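Local coordinates for ABM domain-containing protein (Deinococcus radiodurans, PDB 3E8O), which is of unknown function but probably acts as a small dimeric oxidoreductase of the antibiotic biosynthesis monooxygenase type, at residues Gln45-Glu50 with Leu54-Ser59; Glu72-Leu77 with His81-Leu86. All coordinates share one frame; numbering follows the deposited sequence.

Contact 1: Gln45-Glu50 with Leu54-Ser59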
ATOM      1  N   GLN A  45      -5.321  -4.022 -13.471  1.00 14.35           N
ATOM      2  CA  GLN A  45      -6.619  -4.325 -14.064  1.00 17.64           C
ATOM      3  C   GLN A  45      -6.678  -5.824 -14.416  1.00 16.81           C
ATOM      4  O   GLN A  45      -7.689  -6.471 -14.217  1.00 17.87           O
ATOM      5  CB  GLN A  45      -6.853  -3.453 -15.307  1.00 20.28           C
ATOM      6  N   ALA A  46      -5.574  -6.336 -14.922  1.00 15.20           N
ATOM      7  CA  ALA A  46      -5.517  -7.741 -15.340  1.00 16.00           C
ATOM      8  C   ALA A  46      -5.477  -8.650 -14.114  1.00 15.49           C
ATOM      9  O   ALA A  46      -6.193  -9.648 -14.034  1.00 16.78           O
ATOM     10  CB  ALA A  46      -4.290  -7.994 -16.159  1.00 16.48           C
ATOM     11  N   THR A  47      -4.676  -8.279 -13.122  1.00 15.00           N
ATOM     12  CA  THR A  47      -4.407  -9.193 -11.998  1.00 14.81           C
ATOM     13  C   THR A  47      -5.609  -9.379 -11.123  1.00 15.43           C
ATOM     14  O   THR A  47      -5.865 -10.445 -10.564  1.00 17.00           O
ATOM     15  CB  THR A  47      -3.202  -8.731 -11.150  1.00 13.91           C
ATOM     16  OG1 THR A  47      -2.063  -8.614 -11.991  1.00 17.08           O
ATOM     17  CG2 THR A  47      -2.875  -9.741 -10.068  1.00 16.58           C
ATOM     18  N   ARG A  48      -6.378  -8.329 -10.997  1.00 17.69           N
ATOM     19  CA  ARG A  48      -7.577  -8.382 -10.178  1.00 17.54           C
ATOM     20  C   ARG A  48      -8.552  -9.428 -10.641  1.00 19.15           C
ATOM     21  O   ARG A  48      -9.424  -9.798  -9.904  1.00 19.83           O
ATOM     22  CB  ARG A  48      -8.340  -7.060 -10.195  1.00 19.34           C
ATOM     23  CG  ARG A  48      -7.740  -6.044  -9.350  1.00 23.27           C
ATOM     24  CD  ARG A  48      -8.389  -4.706  -9.635  1.00 23.78           C
ATOM     25  NE  ARG A  48      -7.569  -3.715  -8.979  1.00 24.91           N
ATOM     26  CZ  ARG A  48      -7.325  -2.491  -9.418  1.00 24.49           C
ATOM     27  NH1 ARG A  48      -7.782  -2.081 -10.633  1.00 27.20           N
ATOM     28  NH2 ARG A  48      -6.561  -1.710  -8.648  1.00 17.54           N
ATOM     29  N   GLN A  49      -8.438  -9.825 -11.895  1.00 17.49           N
ATOM     30  CA  GLN A  49      -9.340 -10.821 -12.462  1.00 18.02           C
ATOM     31  C   GLN A  49      -8.955 -12.273 -12.166  1.00 16.60           C
ATOM     32  O   GLN A  49      -9.684 -13.200 -12.467  1.00 18.20           O
ATOM     33  CB  GLN A  49      -9.387 -10.666 -13.988  1.00 16.96           C
ATOM     34  CG  GLN A  49      -9.842  -9.295 -14.428  1.00 19.03           C
ATOM     35  CD  GLN A  49      -9.839  -9.162 -15.897  1.00 25.42           C
ATOM     36  OE1 GLN A  49     -10.538  -9.909 -16.565  1.00 27.70           O
ATOM     37  NE2 GLN A  49      -9.069  -8.210 -16.436  1.00 28.56           N
ATOM     38  N   GLU A  50      -7.797 -12.446 -11.579  1.00 14.89           N
ATOM     39  CA  GLU A  50      -7.234 -13.763 -11.361  1.00 14.06           C
ATOM     40  C   GLU A  50      -7.749 -14.513 -10.166  1.00 13.33           C
ATOM     41  O   GLU A  50      -8.124 -13.945  -9.136  1.00 13.45           O
ATOM     42  CB  GLU A  50      -5.693 -13.685 -11.309  1.00 13.01           C
ATOM     43  CG  GLU A  50      -5.073 -13.230 -12.616  1.00 14.83           C
ATOM     44  CD  GLU A  50      -3.587 -12.909 -12.532  1.00 14.99           C
ATOM     45  OE1 GLU A  50      -2.904 -13.404 -11.600  1.00 14.86           O
ATOM     46  OE2 GLU A  50      -3.102 -12.135 -13.421  1.00 18.93           O
ATOM     47  N   LEU A  54      -7.467 -11.186  -4.067  1.00 10.96           N
ATOM     48  CA  LEU A  54      -8.452 -10.490  -3.227  1.00 11.38           C
ATOM     49  C   LEU A  54      -8.270  -8.975  -3.254  1.00 11.76           C
ATOM     50  O   LEU A  54      -9.195  -8.229  -3.023  1.00 15.05           O
ATOM     51  CB  LEU A  54      -8.388 -11.000  -1.812  1.00 11.01           C
ATOM     52  CG  LEU A  54      -8.606 -12.505  -1.611  1.00 12.91           C
ATOM     53  CD1 LEU A  54      -8.317 -12.964  -0.203  1.00 13.90           C
ATOM     54  CD2 LEU A  54     -10.030 -12.890  -2.082  1.00 15.59           C
ATOM     55  N   LEU A  55      -7.068  -8.543  -3.572  1.00 10.23           N
ATOM     56  CA  LEU A  55      -6.747  -7.112  -3.639  1.00  9.92           C
ATOM     57  C   LEU A  55      -5.484  -6.934  -4.466  1.00  9.54           C
ATOM     58  O   LEU A  55      -4.526  -7.680  -4.314  1.00  9.83           O
ATOM     59  CB  LEU A  55      -6.461  -6.540  -2.256  1.00 11.66           C
ATOM     60  CG  LEU A  55      -6.286  -5.016  -2.179  1.00 12.30           C
ATOM     61  CD1 LEU A  55      -7.592  -4.275  -2.456  1.00 15.64           C
ATOM     62  CD2 LEU A  55      -5.719  -4.649  -0.811  1.00 16.26           C
ATOM     63  N   TYR A  56      -5.486  -5.944  -5.326  1.00  9.31           N
ATOM     64  CA  TYR A  56      -4.273  -5.552  -6.082  1.00  9.68           C
ATOM     65  C   TYR A  56      -4.378  -4.068  -6.374  1.00 10.41           C
ATOM     66  O   TYR A  56      -5.177  -3.631  -7.182  1.00 11.90           O
ATOM     67  CB  TYR A  56      -4.135  -6.357  -7.371  1.00  9.72           C
ATOM     68  CG  TYR A  56      -2.748  -6.317  -7.964  1.00 10.16           C
ATOM     69  CD1 TYR A  56      -2.307  -5.241  -8.670  1.00 12.44           C
ATOM     70  CD2 TYR A  56      -1.913  -7.417  -7.899  1.00 11.06           C
ATOM     71  CE1 TYR A  56      -1.041  -5.208  -9.219  1.00 12.48           C
ATOM     72  CE2 TYR A  56      -0.673  -7.406  -8.458  1.00 11.98           C
ATOM     73  CZ  TYR A  56      -0.228  -6.304  -9.135  1.00 10.33           C
ATOM     74  OH  TYR A  56       1.011  -6.205  -9.722  1.00 13.86           O
ATOM     75  N   LEU A  57      -3.592  -3.302  -5.649  1.00  9.09           N
ATOM     76  CA  LEU A  57      -3.550  -1.854  -5.766  1.00  9.48           C
ATOM     77  C   LEU A  57      -2.148  -1.377  -6.138  1.00  8.63           C
ATOM     78  O   LEU A  57      -1.133  -1.864  -5.640  1.00 10.36           O
ATOM     79  CB  LEU A  57      -3.902  -1.190  -4.426  1.00 10.81           C
ATOM     80  CG  LEU A  57      -5.252  -1.474  -3.826  1.00 12.63           C
ATOM     81  CD1 LEU A  57      -5.343  -0.892  -2.398  1.00 11.22           C
ATOM     82  CD2 LEU A  57      -6.354  -0.958  -4.709  1.00 14.92           C
ATOM     83  N   VAL A  58      -2.129  -0.412  -7.046  1.00  8.44           N
ATOM     84  CA  VAL A  58      -0.910   0.236  -7.451  1.00  9.46           C
ATOM     85  C   VAL A  58      -1.052   1.715  -7.105  1.00  9.38           C
ATOM     86  O   VAL A  58      -2.089   2.332  -7.385  1.00  9.31           O
ATOM     87  CB  VAL A  58      -0.582   0.016  -8.923  1.00  9.45           C
ATOM     88  CG1 VAL A  58      -0.239  -1.461  -9.185  1.00  9.68           C
ATOM     89  CG2 VAL A  58      -1.720   0.489  -9.950  1.00 10.89           C
ATOM     90  N   SER A  59      -0.060   2.265  -6.415  1.00  8.82           N
ATOM     91  CA  SER A  59      -0.177   3.631  -5.858  1.00  7.99           C
ATOM     92  C   SER A  59       1.147   4.356  -5.905  1.00  7.81           C
ATOM     93  O   SER A  59       2.200   3.753  -6.050  1.00  9.45           O
ATOM     94  CB  SER A  59      -0.767   3.566  -4.429  1.00  7.91           C
ATOM     95  OG  SER A  59       0.091   2.861  -3.523  1.00  8.94           O
TER
HETATM   96  O   HOH W   1      -4.745   0.421  -8.176  1.00 12.61           O
HETATM   97  O   HOH W   2      -8.104  -4.792  -6.026  1.00 18.24           O

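Contact 2: Glu72-Leu77 with His81-Leu86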
ATOM      1  N   GLU A  72      -0.859  -6.221  -2.501  1.00  8.88           N
ATOM      2  CA  GLU A  72      -1.653  -7.367  -2.955  1.00  8.98           C
ATOM      3  C   GLU A  72      -2.085  -8.237  -1.797  1.00  8.49           C
ATOM      4  O   GLU A  72      -1.328  -8.452  -0.879  1.00  9.60           O
ATOM      5  CB  GLU A  72      -0.839  -8.279  -3.928  1.00  9.32           C
ATOM      6  CG  GLU A  72       0.040  -7.558  -4.916  1.00 10.34           C
ATOM      7  CD  GLU A  72       0.955  -8.414  -5.748  1.00  9.93           C
ATOM      8  OE1 GLU A  72       0.592  -9.579  -6.040  1.00 11.03           O
ATOM      9  OE2 GLU A  72       2.032  -7.895  -6.169  1.00 11.93           O
ATOM     10  N   HIS A  73      -3.303  -8.758  -1.902  1.00  9.27           N
ATOM     11  CA  HIS A  73      -3.806  -9.779  -0.979  1.00 10.00           C
ATOM     12  C   HIS A  73      -4.236 -10.974  -1.802  1.00  9.47           C
ATOM     13  O   HIS A  73      -4.982 -10.837  -2.756  1.00 11.22           O
ATOM     14  CB  HIS A  73      -5.008  -9.305  -0.149  1.00 10.12           C
ATOM     15  CG  HIS A  73      -4.714  -8.176   0.764  1.00 11.18           C
ATOM     16  ND1 HIS A  73      -5.712  -7.588   1.509  1.00 12.51           N
ATOM     17  CD2 HIS A  73      -3.570  -7.501   1.041  1.00 10.52           C
ATOM     18  CE1 HIS A  73      -5.177  -6.618   2.235  1.00 12.51           C
ATOM     19  NE2 HIS A  73      -3.886  -6.536   1.963  1.00 12.65           N
ATOM     20  N   TRP A  74      -3.693 -12.133  -1.462  1.00  9.00           N
ATOM     21  CA  TRP A  74      -3.964 -13.422  -2.139  1.00 10.03           C
ATOM     22  C   TRP A  74      -4.592 -14.383  -1.171  1.00 11.04           C
ATOM     23  O   TRP A  74      -4.225 -14.456  -0.001  1.00 10.20           O
ATOM     24  CB  TRP A  74      -2.646 -14.014  -2.689  1.00 11.72           C
ATOM     25  CG  TRP A  74      -2.101 -13.206  -3.840  1.00 10.74           C
ATOM     26  CD1 TRP A  74      -1.175 -12.203  -3.770  1.00 10.86           C
ATOM     27  CD2 TRP A  74      -2.514 -13.278  -5.205  1.00 10.78           C
ATOM     28  NE1 TRP A  74      -1.014 -11.624  -5.006  1.00 10.99           N
ATOM     29  CE2 TRP A  74      -1.810 -12.278  -5.912  1.00 11.12           C
ATOM     30  CE3 TRP A  74      -3.425 -14.082  -5.901  1.00 11.23           C
ATOM     31  CZ2 TRP A  74      -1.990 -12.054  -7.254  1.00 13.03           C
ATOM     32  CZ3 TRP A  74      -3.592 -13.850  -7.246  1.00 11.48           C
ATOM     33  CH2 TRP A  74      -2.895 -12.859  -7.898  1.00 13.16           C
ATOM     34  N   ASP A  75      -5.496 -15.204  -1.678  1.00 10.92           N
ATOM     35  CA  ASP A  75      -6.217 -16.136  -0.808  1.00 12.31           C
ATOM     36  C   ASP A  75      -5.284 -17.104  -0.121  1.00 12.37           C
ATOM     37  O   ASP A  75      -5.496 -17.500   0.990  1.00 14.22           O
ATOM     38  CB  ASP A  75      -7.261 -16.905  -1.600  1.00 15.48           C
ATOM     39  CG  ASP A  75      -8.066 -17.780  -0.733  1.00 23.37           C
ATOM     40  OD1 ASP A  75      -8.856 -17.242   0.077  1.00 31.27           O
ATOM     41  OD2 ASP A  75      -7.834 -19.005  -0.807  1.00 24.95           O
ATOM     42  N   ASN A  76      -4.244 -17.515  -0.853  1.00 12.61           N
ATOM     43  CA  ASN A  76      -3.259 -18.452  -0.322  1.00 12.63           C
ATOM     44  C   ASN A  76      -1.994 -18.361  -1.141  1.00 12.10           C
ATOM     45  O   ASN A  76      -1.953 -17.751  -2.212  1.00 12.16           O
ATOM     46  CB  ASN A  76      -3.813 -19.869  -0.281  1.00 13.71           C
ATOM     47  CG  ASN A  76      -4.319 -20.321  -1.623  1.00 15.69           C
ATOM     48  OD1 ASN A  76      -3.545 -20.572  -2.517  1.00 21.38           O
ATOM     49  ND2 ASN A  76      -5.635 -20.339  -1.800  1.00 24.42           N
ATOM     50  N   LEU A  77      -0.937 -18.938  -0.591  1.00 14.32           N
ATOM     51  CA  LEU A  77       0.366 -18.935  -1.243  1.00 14.42           C
ATOM     52  C   LEU A  77       0.363 -19.574  -2.606  1.00 14.75           C
ATOM     53  O   LEU A  77       1.009 -19.094  -3.526  1.00 14.39           O
ATOM     54  CB  LEU A  77       1.444 -19.603  -0.400  1.00 16.61           C
ATOM     55  CG  LEU A  77       2.061 -18.771   0.688  1.00 20.83           C
ATOM     56  CD1 LEU A  77       2.945 -19.662   1.609  1.00 24.51           C
ATOM     57  CD2 LEU A  77       2.888 -17.630   0.110  1.00 20.81           C
ATOM     58  N   HIS A  81       1.641 -17.949  -6.148  1.00 12.85           N
ATOM     59  CA  HIS A  81       2.664 -18.612  -6.946  1.00 13.96           C
ATOM     60  C   HIS A  81       2.209 -18.811  -8.385  1.00 14.29           C
ATOM     61  O   HIS A  81       2.961 -18.594  -9.346  1.00 14.72           O
ATOM     62  CB  HIS A  81       3.140 -19.902  -6.296  1.00 14.40           C
ATOM     63  CG  HIS A  81       4.126 -19.635  -5.211  1.00 21.21           C
ATOM     64  ND1 HIS A  81       4.048 -20.187  -3.953  1.00 28.14           N
ATOM     65  CD2 HIS A  81       5.171 -18.766  -5.180  1.00 26.12           C
ATOM     66  CE1 HIS A  81       5.060 -19.743  -3.220  1.00 25.88           C
ATOM     67  NE2 HIS A  81       5.741 -18.861  -3.931  1.00 29.82           N
ATOM     68  N   THR A  82       0.934 -19.121  -8.526  1.00 14.19           N
ATOM     69  CA  THR A  82       0.350 -19.283  -9.858  1.00 12.81           C
ATOM     70  C   THR A  82       0.408 -17.963 -10.640  1.00 13.86           C
ATOM     71  O   THR A  82       0.816 -17.890 -11.818  1.00 14.53           O
ATOM     72  CB  THR A  82      -1.094 -19.836  -9.755  1.00 13.49           C
ATOM     73  OG1 THR A  82      -0.999 -21.176  -9.272  1.00 16.20           O
ATOM     74  CG2 THR A  82      -1.815 -19.854 -11.127  1.00 16.73           C
ATOM     75  N   HIS A  83       0.069 -16.895  -9.952  1.00 13.09           N
ATOM     76  CA  HIS A  83       0.153 -15.567 -10.511  1.00 13.32           C
ATOM     77  C   HIS A  83       1.585 -15.233 -10.973  1.00 13.20           C
ATOM     78  O   HIS A  83       1.803 -14.711 -12.045  1.00 15.46           O
ATOM     79  CB  HIS A  83      -0.299 -14.507  -9.478  1.00 12.77           C
ATOM     80  CG  HIS A  83       0.033 -13.110  -9.865  1.00 13.23           C
ATOM     81  ND1 HIS A  83      -0.617 -12.419 -10.860  1.00 15.26           N
ATOM     82  CD2 HIS A  83       0.957 -12.261  -9.354  1.00 15.31           C
ATOM     83  CE1 HIS A  83      -0.101 -11.197 -10.939  1.00 16.34           C
ATOM     84  NE2 HIS A  83       0.860 -11.084 -10.039  1.00 16.87           N
ATOM     85  N   LEU A  84       2.534 -15.521 -10.096  1.00 14.32           N
ATOM     86  CA  LEU A  84       3.933 -15.183 -10.331  1.00 14.39           C
ATOM     87  C   LEU A  84       4.530 -15.885 -11.555  1.00 16.27           C
ATOM     88  O   LEU A  84       5.449 -15.392 -12.183  1.00 17.80           O
ATOM     89  CB  LEU A  84       4.753 -15.471  -9.090  1.00 14.53           C
ATOM     90  CG  LEU A  84       4.473 -14.418  -7.993  1.00 14.29           C
ATOM     91  CD1 LEU A  84       4.960 -14.937  -6.658  1.00 15.27           C
ATOM     92  CD2 LEU A  84       5.131 -13.057  -8.355  1.00 18.20           C
ATOM     93  N   ALA A  85       3.944 -17.009 -11.889  1.00 16.74           N
ATOM     94  CA  ALA A  85       4.440 -17.857 -12.994  1.00 17.66           C
ATOM     95  C   ALA A  85       3.788 -17.516 -14.324  1.00 17.29           C
ATOM     96  O   ALA A  85       4.151 -18.080 -15.358  1.00 19.43           O
ATOM     97  CB  ALA A  85       4.183 -19.310 -12.690  1.00 18.53           C
ATOM     98  N   LEU A  86       2.841 -16.593 -14.302  1.00 17.08           N
ATOM     99  CA  LEU A  86       2.113 -16.239 -15.541  1.00 16.47           C
ATOM    100  C   LEU A  86       2.980 -15.551 -16.595  1.00 16.31           C
ATOM    101  O   LEU A  86       3.853 -14.756 -16.261  1.00 17.60           O
ATOM    102  CB  LEU A  86       0.928 -15.331 -15.290  1.00 16.90           C
ATOM    103  CG  LEU A  86      -0.247 -15.855 -14.488  1.00 14.58           C
ATOM    104  CD1 LEU A  86      -1.214 -14.695 -14.210  1.00 16.48           C
ATOM    105  CD2 LEU A  86      -0.973 -17.011 -15.223  1.00 16.45           C
TER

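Contact 1: Gln45-Glu50 with Leu54-Ser59
Arg48 and Tyr56 mark the closest approach of the two backbones, their CA atoms 6.0 Å apart, where helix 33-47 runs out through a type I turn from Thr47 to Glu50 and the chain returns as strand 53-61. On the inner side, Thr47 lies over one face of the Tyr56 ring: its CB sits 3.9 Å from the ring centroid, a CH-pi contact, and CG2 comes to 3.3 Å from Tyr56 CD2 near the rim. Threonine suits the spot because its hydroxyl can turn back to its own helix, where OG1 bonds to the carbonyl of Ile43, while CG2, anti to the backbone N, meets the ring. Ile43 and Ala44 of the same helix also touch this tyrosine, whose OH bonds to an unidentified bound molecule.

Arg48 instead reaches across to the strand backbone, its side chain crossing that of Tyr56 at about a right angle. Extended from CG to NE, it brings the guanidinium side-on to the carbonyl of Tyr56. Arg48 NE, at 3.0 Å, and Arg48 NH2, at 2.8 Å, both donate to Tyr56 O; they lie in the carbonyl plane, but each hydrogen bond is bent, with N-H...O angles of 134° and 137°, as expected when two donors share one acceptor. Two waters extend the grip, taking weak bonds from Arg48 and others from the amides of Tyr56 and Val58. A buried CH-pi contact and a polar clasp thus join helix end to the edge strand of this chain's sheet, which continues into the second subunit at Ser59: the alpha-to-beta connection of a ferredoxin-like fold.

Contact 2: Glu72-Leu77 with His81-Leu86
Trp74 and His83 form the tight, buried heart of this contact, where a strand end meets the short helix 77-84 that follows it. The six-membered ring of Trp74 and the imidazole lie obliquely, planes 33° apart and centroids 4.8 Å apart. Trp74 CZ2 sits over one face of the imidazole, 3.5 Å from His83 CG, while Trp74 CH2 comes to 3.5 Å from His83 CB. With CG anti to its backbone N (chi1 167°), His83 brings that face to the indole; its ND1 bonds to Glu50 and its NE2 to an unidentified bound molecule. The indole is steadied by Glu72, whose OE1 accepts a hydrogen bond from Trp74 NE1 at 2.8 Å in the plane of the ring, a use of its one polar atom that suits tryptophan to a buried place.

The solvent side is His81, whose imidazole merely lies near the Leu77 carbonyl; the backbone carries this end, His81 N donating to Leu77 O at 2.9 Å. Leu77, partly exposed, is substantially covered by the helix and packs on Val20 and on Ile115 of the second subunit. Asn76 N-caps the helix, its OD1 accepting from Ala79 N. The whole is a capped strand-to-helix connection, with Glu72 and His83 bordering a probable ligand pocket of the ferredoxin-like domain.

How the contacts relate
Contact 1 closes before contact 2 opens along the chain, and their centres lie 11 Å apart within the same family domain. Strands 53-61 and 67-74, consecutive in sequence, are antiparallel neighbours in the four-stranded sheet, and Leu54 N bonds to His73 O between them. A second junction forms above the sheet, where Glu50 OE1 meets His83 ND1 at 2.6 Å, a probable hydrogen bond, and Thr47 packs against His83. The end of helix 33-47 and the turn after it are thereby joined to helix 77-84. Tyr56 OH and His83 NE2 each hydrogen-bond to an unidentified bound molecule, probably from the crystallisation liquor, consistent with a shared pocket, and both contacts also touch the second subunit of the dimer.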